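Local coordinates for putative immunoglobulin-blocking virulence protein (Mycoplasma mycoides subsp. capri, PDB 7ADK) that probably binds host immunoglobulin and blocks its action during infection, as a putative virulence factor of this mycoplasma, at residues V203-N208 / R316-N321; K298-S303 / A323-S328. All blocks are in the same frame, centred on the assembly; numbering follows the deposited sequence.

Interaction 1 of 2, residues V203-N208 / R316-N321; sequences VGLFNN and RSAFIN
Val203-Phe206 runs beside Arg316-Ile320 in roughly the same direction, 32° apart, with CA atoms 5.4 Å apart at Val203 and Arg316 and no hydrogen bond between the segments. Val203 lays its CG2 methyl over one face of the Arg316 guanidinium, displaced toward the rim and 3.8 Å from NH2. The arginine chain bends at chi3 (-59°), which turns NE back from the line of CB, CG and CD. Arginine suits this spot because its flat group can pack against a methyl while NE makes a salt bridge with Asp200. Leu205 sends both branches across: CD1 meets Ala318 CB at 4.0 Å and Ile320 CG1 at 3.9 Å, while CD2 lies 3.6 Å from Ala318 O. The small alanine lets the leucine come close to the strand 318-320.

This leucine sits in a type I turn, Gly204 to Asn207, at the tip of a small beta-hairpin whose weakly bonded arms are 203-204 and 207-208. Gly204 O receives both Asn207 N and Asn208 ND2, the latter in a nearly straight bond of 2.9 Å at 169°. Asn208 also N-caps helix 209-218, OD1 accepting from Phe211 N, so one short amide side chain ties the turn to the helix start.

At the far end, Phe206 CZ touches Ile320 CD1 at 4.0 Å, the two side chains crossing at about a right angle. Arg248 spans the contact by donating to both Val203 O and Ala318 O.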
ATOM      1  N   VAL A 203     -32.511 -27.209   4.752  1.00 76.51           N
ATOM      2  CA  VAL A 203     -31.086 -27.588   4.837  1.00 76.51           C
ATOM      3  C   VAL A 203     -30.837 -28.795   5.763  1.00 76.51           C
ATOM      4  O   VAL A 203     -29.729 -28.961   6.260  1.00 76.51           O
ATOM      5  CB  VAL A 203     -30.158 -26.388   5.152  1.00 76.51           C
ATOM      6  CG1 VAL A 203     -30.044 -25.417   3.987  1.00 76.51           C
ATOM      7  CG2 VAL A 203     -30.559 -25.601   6.386  1.00 76.51           C
ATOM      8  N   GLY A 204     -31.830 -29.660   5.982  1.00 77.79           N
ATOM      9  CA  GLY A 204     -31.682 -30.921   6.722  1.00 77.79           C
ATOM     10  C   GLY A 204     -31.030 -32.026   5.894  1.00 77.79           C
ATOM     11  O   GLY A 204     -30.873 -31.895   4.684  1.00 77.79           O
ATOM     12  N   LEU A 205     -30.639 -33.142   6.509  1.00 74.51           N
ATOM     13  CA  LEU A 205     -29.870 -34.184   5.811  1.00 74.51           C
ATOM     14  C   LEU A 205     -30.581 -34.807   4.601  1.00 74.51           C
ATOM     15  O   LEU A 205     -29.915 -35.106   3.617  1.00 74.51           O
ATOM     16  CB  LEU A 205     -29.442 -35.284   6.793  1.00 74.51           C
ATOM     17  CG  LEU A 205     -28.186 -34.904   7.581  1.00 74.51           C
ATOM     18  CD1 LEU A 205     -28.057 -35.741   8.847  1.00 74.51           C
ATOM     19  CD2 LEU A 205     -26.946 -35.118   6.722  1.00 74.51           C
ATOM     20  N   PHE A 206     -31.902 -34.971   4.630  1.00 77.41           N
ATOM     21  CA  PHE A 206     -32.682 -35.514   3.510  1.00 77.41           C
ATOM     22  C   PHE A 206     -33.744 -34.531   3.031  1.00 77.41           C
ATOM     23  O   PHE A 206     -34.757 -34.925   2.454  1.00 77.41           O
ATOM     24  CB  PHE A 206     -33.250 -36.897   3.847  1.00 77.41           C
ATOM     25  CG  PHE A 206     -32.219 -37.880   4.349  1.00 77.41           C
ATOM     26  CD1 PHE A 206     -31.025 -38.084   3.642  1.00 77.41           C
ATOM     27  CD2 PHE A 206     -32.413 -38.539   5.565  1.00 77.41           C
ATOM     28  CE1 PHE A 206     -30.024 -38.914   4.154  1.00 77.41           C
ATOM     29  CE2 PHE A 206     -31.411 -39.364   6.082  1.00 77.41           C
ATOM     30  CZ  PHE A 206     -30.213 -39.547   5.384  1.00 77.41           C
ATOM     31  N   ASN A 207     -33.503 -33.242   3.261  1.00 79.63           N
ATOM     32  CA  ASN A 207     -34.256 -32.138   2.689  1.00 79.63           C
ATOM     33  C   ASN A 207     -33.348 -30.902   2.564  1.00 79.63           C
ATOM     34  O   ASN A 207     -33.303 -30.064   3.461  1.00 79.63           O
ATOM     35  CB  ASN A 207     -35.502 -31.875   3.525  1.00 79.63           C
ATOM     36  CG  ASN A 207     -36.352 -30.759   2.999  1.00 79.63           C
ATOM     37  OD1 ASN A 207     -36.321 -30.384   1.902  1.00 79.63           O
ATOM     38  ND2 ASN A 207     -37.133 -30.197   3.733  1.00 79.63           N
ATOM     39  N   ASN A 208     -32.592 -30.819   1.473  1.00 74.63           N
ATOM     40  CA  ASN A 208     -31.677 -29.720   1.184  1.00 74.63           C
ATOM     41  C   ASN A 208     -31.491 -29.535  -0.319  1.00 74.63           C
ATOM     42  O   ASN A 208     -31.797 -30.415  -1.105  1.00 74.63           O
ATOM     43  CB  ASN A 208     -30.334 -29.900   1.914  1.00 74.63           C
ATOM     44  CG  ASN A 208     -29.507 -31.066   1.427  1.00 74.63           C
ATOM     45  OD1 ASN A 208     -28.992 -31.063   0.322  1.00 74.63           O
ATOM     46  ND2 ASN A 208     -29.342 -32.076   2.236  1.00 74.63           N
ATOM     47  N   ARG A 316     -28.645 -27.557   9.916  1.00 76.28           N
ATOM     48  CA  ARG A 316     -27.626 -27.145   8.936  1.00 76.28           C
ATOM     49  C   ARG A 316     -26.240 -27.719   9.251  1.00 76.28           C
ATOM     50  O   ARG A 316     -25.433 -27.912   8.355  1.00 76.28           O
ATOM     51  CB  ARG A 316     -27.617 -25.606   8.878  1.00 76.28           C
ATOM     52  CG  ARG A 316     -26.856 -25.004   7.690  1.00 76.28           C
ATOM     53  CD  ARG A 316     -26.834 -23.472   7.679  1.00 76.28           C
ATOM     54  NE  ARG A 316     -28.173 -22.876   7.642  1.00 76.28           N
ATOM     55  CZ  ARG A 316     -28.754 -22.210   6.674  1.00 76.28           C
ATOM     56  NH1 ARG A 316     -28.165 -21.868   5.586  1.00 76.28           N
ATOM     57  NH2 ARG A 316     -29.982 -21.891   6.807  1.00 76.28           N
ATOM     58  N   SER A 317     -25.976 -28.009  10.518  1.00 74.49           N
ATOM     59  CA  SER A 317     -24.698 -28.533  11.020  1.00 74.49           C
ATOM     60  C   SER A 317     -24.676 -30.056  11.180  1.00 74.49           C
ATOM     61  O   SER A 317     -23.647 -30.615  11.542  1.00 74.49           O
ATOM     62  CB  SER A 317     -24.393 -27.895  12.373  1.00 74.49           C
ATOM     63  OG  SER A 317     -24.388 -26.488  12.273  1.00 74.49           O
ATOM     64  N   ALA A 318     -25.813 -30.726  10.983  1.00 73.63           N
ATOM     65  CA  ALA A 318     -25.955 -32.163  11.159  1.00 73.63           C
ATOM     66  C   ALA A 318     -25.186 -32.955  10.102  1.00 73.63           C
ATOM     67  O   ALA A 318     -25.330 -32.686   8.912  1.00 73.63           O
ATOM     68  CB  ALA A 318     -27.439 -32.519  11.125  1.00 73.63           C
ATOM     69  N   PHE A 319     -24.462 -33.986  10.521  1.00 79.27           N
ATOM     70  CA  PHE A 319     -23.827 -34.979   9.656  1.00 79.27           C
ATOM     71  C   PHE A 319     -24.086 -36.391  10.185  1.00 79.27           C
ATOM     72  O   PHE A 319     -24.518 -36.581  11.313  1.00 79.27           O
ATOM     73  CB  PHE A 319     -22.328 -34.677   9.476  1.00 79.27           C
ATOM     74  CG  PHE A 319     -21.426 -34.949  10.665  1.00 79.27           C
ATOM     75  CD1 PHE A 319     -21.185 -33.930  11.595  1.00 79.27           C
ATOM     76  CD2 PHE A 319     -20.797 -36.196  10.822  1.00 79.27           C
ATOM     77  CE1 PHE A 319     -20.318 -34.161  12.676  1.00 79.27           C
ATOM     78  CE2 PHE A 319     -19.940 -36.428  11.910  1.00 79.27           C
ATOM     79  CZ  PHE A 319     -19.697 -35.408  12.834  1.00 79.27           C
ATOM     80  N   ILE A 320     -23.847 -37.398   9.362  1.00 80.41           N
ATOM     81  CA  ILE A 320     -23.952 -38.815   9.730  1.00 80.41           C
ATOM     82  C   ILE A 320     -22.528 -39.339   9.926  1.00 80.41           C
ATOM     83  O   ILE A 320     -21.716 -39.212   9.011  1.00 80.41           O
ATOM     84  CB  ILE A 320     -24.671 -39.571   8.589  1.00 80.41           C
ATOM     85  CG1 ILE A 320     -26.106 -39.057   8.355  1.00 80.41           C
ATOM     86  CG2 ILE A 320     -24.710 -41.079   8.842  1.00 80.41           C
ATOM     87  CD1 ILE A 320     -26.576 -39.241   6.927  1.00 80.41           C
ATOM     88  N   ASN A 321     -22.184 -39.910  11.077  1.00 84.90           N
ATOM     89  CA  ASN A 321     -20.849 -40.494  11.255  1.00 84.90           C
ATOM     90  C   ASN A 321     -20.809 -41.966  10.804  1.00 84.90           C
ATOM     91  O   ASN A 321     -21.792 -42.528  10.328  1.00 84.90           O
ATOM     92  CB  ASN A 321     -20.304 -40.232  12.672  1.00 84.90           C
ATOM     93  CG  ASN A 321     -20.838 -41.109  13.784  1.00 84.90           C
ATOM     94  OD1 ASN A 321     -20.919 -42.316  13.677  1.00 84.90           O
ATOM     95  ND2 ASN A 321     -21.138 -40.535  14.918  1.00 84.90           N
TER

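Interaction 2 of 2, residues K298-S303 / A323-S328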
ATOM      1  N   LYS A 298     -30.863 -42.725  15.418  1.00 87.78           N
ATOM      2  CA  LYS A 298     -29.837 -42.817  16.484  1.00 87.78           C
ATOM      3  C   LYS A 298     -29.014 -41.529  16.544  1.00 87.78           C
ATOM      4  O   LYS A 298     -28.564 -41.045  15.509  1.00 87.78           O
ATOM      5  CB  LYS A 298     -28.905 -44.035  16.300  1.00 87.78           C
ATOM      6  CG  LYS A 298     -29.613 -45.365  16.583  1.00 87.78           C
ATOM      7  CD  LYS A 298     -28.661 -46.566  16.540  1.00 87.78           C
ATOM      8  CE  LYS A 298     -29.361 -47.887  16.907  1.00 87.78           C
ATOM      9  NZ  LYS A 298     -30.476 -48.232  15.990  1.00 87.78           N
ATOM     10  N   ILE A 299     -28.757 -41.017  17.748  1.00 87.13           N
ATOM     11  CA  ILE A 299     -27.930 -39.822  18.011  1.00 87.13           C
ATOM     12  C   ILE A 299     -26.534 -40.226  18.514  1.00 87.13           C
ATOM     13  O   ILE A 299     -26.401 -41.124  19.346  1.00 87.13           O
ATOM     14  CB  ILE A 299     -28.630 -38.868  19.007  1.00 87.13           C
ATOM     15  CG1 ILE A 299     -29.957 -38.293  18.475  1.00 87.13           C
ATOM     16  CG2 ILE A 299     -27.720 -37.706  19.437  1.00 87.13           C
ATOM     17  CD1 ILE A 299     -29.874 -37.526  17.152  1.00 87.13           C
ATOM     18  N   ALA A 300     -25.495 -39.564  18.013  1.00 91.25           N
ATOM     19  CA  ALA A 300     -24.094 -39.783  18.368  1.00 91.25           C
ATOM     20  C   ALA A 300     -23.710 -39.293  19.780  1.00 91.25           C
ATOM     21  O   ALA A 300     -24.322 -38.386  20.344  1.00 91.25           O
ATOM     22  CB  ALA A 300     -23.227 -39.117  17.304  1.00 91.25           C
ATOM     23  N   SER A 301     -22.656 -39.887  20.346  1.00 94.49           N
ATOM     24  CA  SER A 301     -22.296 -39.780  21.768  1.00 94.49           C
ATOM     25  C   SER A 301     -21.998 -38.354  22.244  1.00 94.49           C
ATOM     26  O   SER A 301     -22.357 -37.999  23.359  1.00 94.49           O
ATOM     27  CB  SER A 301     -21.084 -40.685  22.026  1.00 94.49           C
ATOM     28  OG  SER A 301     -20.814 -40.868  23.398  1.00 94.49           O
ATOM     29  N   THR A 302     -21.360 -37.524  21.423  1.00 94.44           N
ATOM     30  CA  THR A 302     -21.048 -36.125  21.754  1.00 94.44           C
ATOM     31  C   THR A 302     -22.287 -35.246  21.661  1.00 94.44           C
ATOM     32  O   THR A 302     -22.620 -34.541  22.606  1.00 94.44           O
ATOM     33  CB  THR A 302     -19.963 -35.580  20.821  1.00 94.44           C
ATOM     34  OG1 THR A 302     -20.358 -35.760  19.484  1.00 94.44           O
ATOM     35  CG2 THR A 302     -18.629 -36.292  21.011  1.00 94.44           C
ATOM     36  N   SER A 303     -23.033 -35.331  20.560  1.00 90.87           N
ATOM     37  CA  SER A 303     -24.272 -34.577  20.360  1.00 90.87           C
ATOM     38  C   SER A 303     -25.393 -34.931  21.343  1.00 90.87           C
ATOM     39  O   SER A 303     -26.296 -34.128  21.539  1.00 90.87           O
ATOM     40  CB  SER A 303     -24.742 -34.731  18.923  1.00 90.87           C
ATOM     41  OG  SER A 303     -23.852 -34.045  18.076  1.00 90.87           O
ATOM     42  N   ALA A 323     -20.898 -44.903  12.163  1.00 91.62           N
ATOM     43  CA  ALA A 323     -21.704 -45.945  12.805  1.00 91.62           C
ATOM     44  C   ALA A 323     -23.216 -45.893  12.497  1.00 91.62           C
ATOM     45  O   ALA A 323     -24.009 -46.556  13.165  1.00 91.62           O
ATOM     46  CB  ALA A 323     -21.400 -45.909  14.304  1.00 91.62           C
ATOM     47  N   GLY A 324     -23.640 -45.114  11.499  1.00 91.14           N
ATOM     48  CA  GLY A 324     -25.058 -44.949  11.161  1.00 91.14           C
ATOM     49  C   GLY A 324     -25.840 -44.205  12.240  1.00 91.14           C
ATOM     50  O   GLY A 324     -26.869 -44.674  12.720  1.00 91.14           O
ATOM     51  N   GLU A 325     -25.321 -43.056  12.651  1.00 89.57           N
ATOM     52  CA  GLU A 325     -25.874 -42.236  13.726  1.00 89.57           C
ATOM     53  C   GLU A 325     -25.623 -40.746  13.449  1.00 89.57           C
ATOM     54  O   GLU A 325     -24.643 -40.380  12.802  1.00 89.57           O
ATOM     55  CB  GLU A 325     -25.298 -42.710  15.070  1.00 89.57           C
ATOM     56  CG  GLU A 325     -23.769 -42.667  15.089  1.00 89.57           C
ATOM     57  CD  GLU A 325     -23.151 -43.134  16.409  1.00 89.57           C
ATOM     58  OE1 GLU A 325     -23.585 -44.161  16.964  1.00 89.57           O
ATOM     59  OE2 GLU A 325     -22.217 -42.473  16.907  1.00 89.57           O
ATOM     60  N   ILE A 326     -26.543 -39.898  13.903  1.00 84.57           N
ATOM     61  CA  ILE A 326     -26.582 -38.463  13.609  1.00 84.57           C
ATOM     62  C   ILE A 326     -25.742 -37.691  14.633  1.00 84.57           C
ATOM     63  O   ILE A 326     -25.906 -37.854  15.839  1.00 84.57           O
ATOM     64  CB  ILE A 326     -28.035 -37.955  13.555  1.00 84.57           C
ATOM     65  CG1 ILE A 326     -28.844 -38.680  12.467  1.00 84.57           C
ATOM     66  CG2 ILE A 326     -28.080 -36.445  13.333  1.00 84.57           C
ATOM     67  CD1 ILE A 326     -30.306 -38.241  12.423  1.00 84.57           C
ATOM     68  N   ASP A 327     -24.868 -36.821  14.148  1.00 85.14           N
ATOM     69  CA  ASP A 327     -23.893 -36.015  14.886  1.00 85.14           C
ATOM     70  C   ASP A 327     -23.877 -34.588  14.311  1.00 85.14           C
ATOM     71  O   ASP A 327     -24.509 -34.337  13.287  1.00 85.14           O
ATOM     72  CB  ASP A 327     -22.531 -36.717  14.777  1.00 85.14           C
ATOM     73  CG  ASP A 327     -21.522 -36.297  15.849  1.00 85.14           C
ATOM     74  OD1 ASP A 327     -20.434 -36.917  15.898  1.00 85.14           O
ATOM     75  OD2 ASP A 327     -21.833 -35.400  16.667  1.00 85.14           O
ATOM     76  N   SER A 328     -23.210 -33.617  14.928  1.00 80.46           N
ATOM     77  CA  SER A 328     -23.135 -32.266  14.351  1.00 80.46           C
ATOM     78  C   SER A 328     -21.861 -31.509  14.698  1.00 80.46           C
ATOM     79  O   SER A 328     -21.126 -31.865  15.614  1.00 80.46           O
ATOM     80  CB  SER A 328     -24.392 -31.440  14.668  1.00 80.46           C
ATOM     81  OG  SER A 328     -24.386 -30.883  15.956  1.00 80.46           O
TER
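Asp327 OD2 takes up Ser303 OG at 2.8 Å, on the anti side of the carboxylate and 15° out of its plane, and also accepts from Ser328 N, which approaches from above that plane. With CG anti to its backbone N, Asp327 carries the carboxylate across to Ser303. Serine suits the other side because a short hydroxyl can serve two groups: Ser303 OG also bonds to Trp331 NE1. Through Ser303 the carboxylate sits by the first turn of helix 301-308, where its negative charge would probably suit the positive helix end.

Two nearly straight backbone bonds flank Ile326: its N donates to Lys298 O (2.8 Å, 176°) and its O accepts from Ala300 N (2.8 Å, 167°). This is a single parallel beta bridge, with Ile299 opposite Ile326.

Packing spreads from there. Ala300 CB meets Asp327 CB at 3.6 Å and Glu325 OE2 at 3.5 Å; a bare methyl fits between these acidic side chains, and OE2 itself is bonded to Asn321 ND2. The bridged pair also touch through their side chains: Ile299 CD1 reaches Ile326 CB at 4.1 Å, the two branched apolar chains crossing obliquely. Both isoleucines also rest on Ala189 of helix 182-194 and on Ile313 of strand 312-313, while on its other side strand 326-332 pairs with strand 318-320.

The centres of the two interactions lie 12 Å apart, and along the chain their segments alternate: 203-208, 298-303, 316-321, 323-328. Both reach the antiparallel three-stranded sheet, in which strand 326-332 runs between 312-313 and 318-320. A probable backbone hydrogen bond, Phe319 N to Asp327 O at 2.8 Å, joins them directly, and Asn321 of interaction 1 packs on Ala300 of interaction 2. Helix 182-194 is a shared neighbour, touching Leu205 and Ala318 of the former and Ile326 of the latter. The small sheet therefore links the hairpin and the start of helix 301-308 within one compact region, with the contact centres about 30 and 33 Å from the centre of the chain.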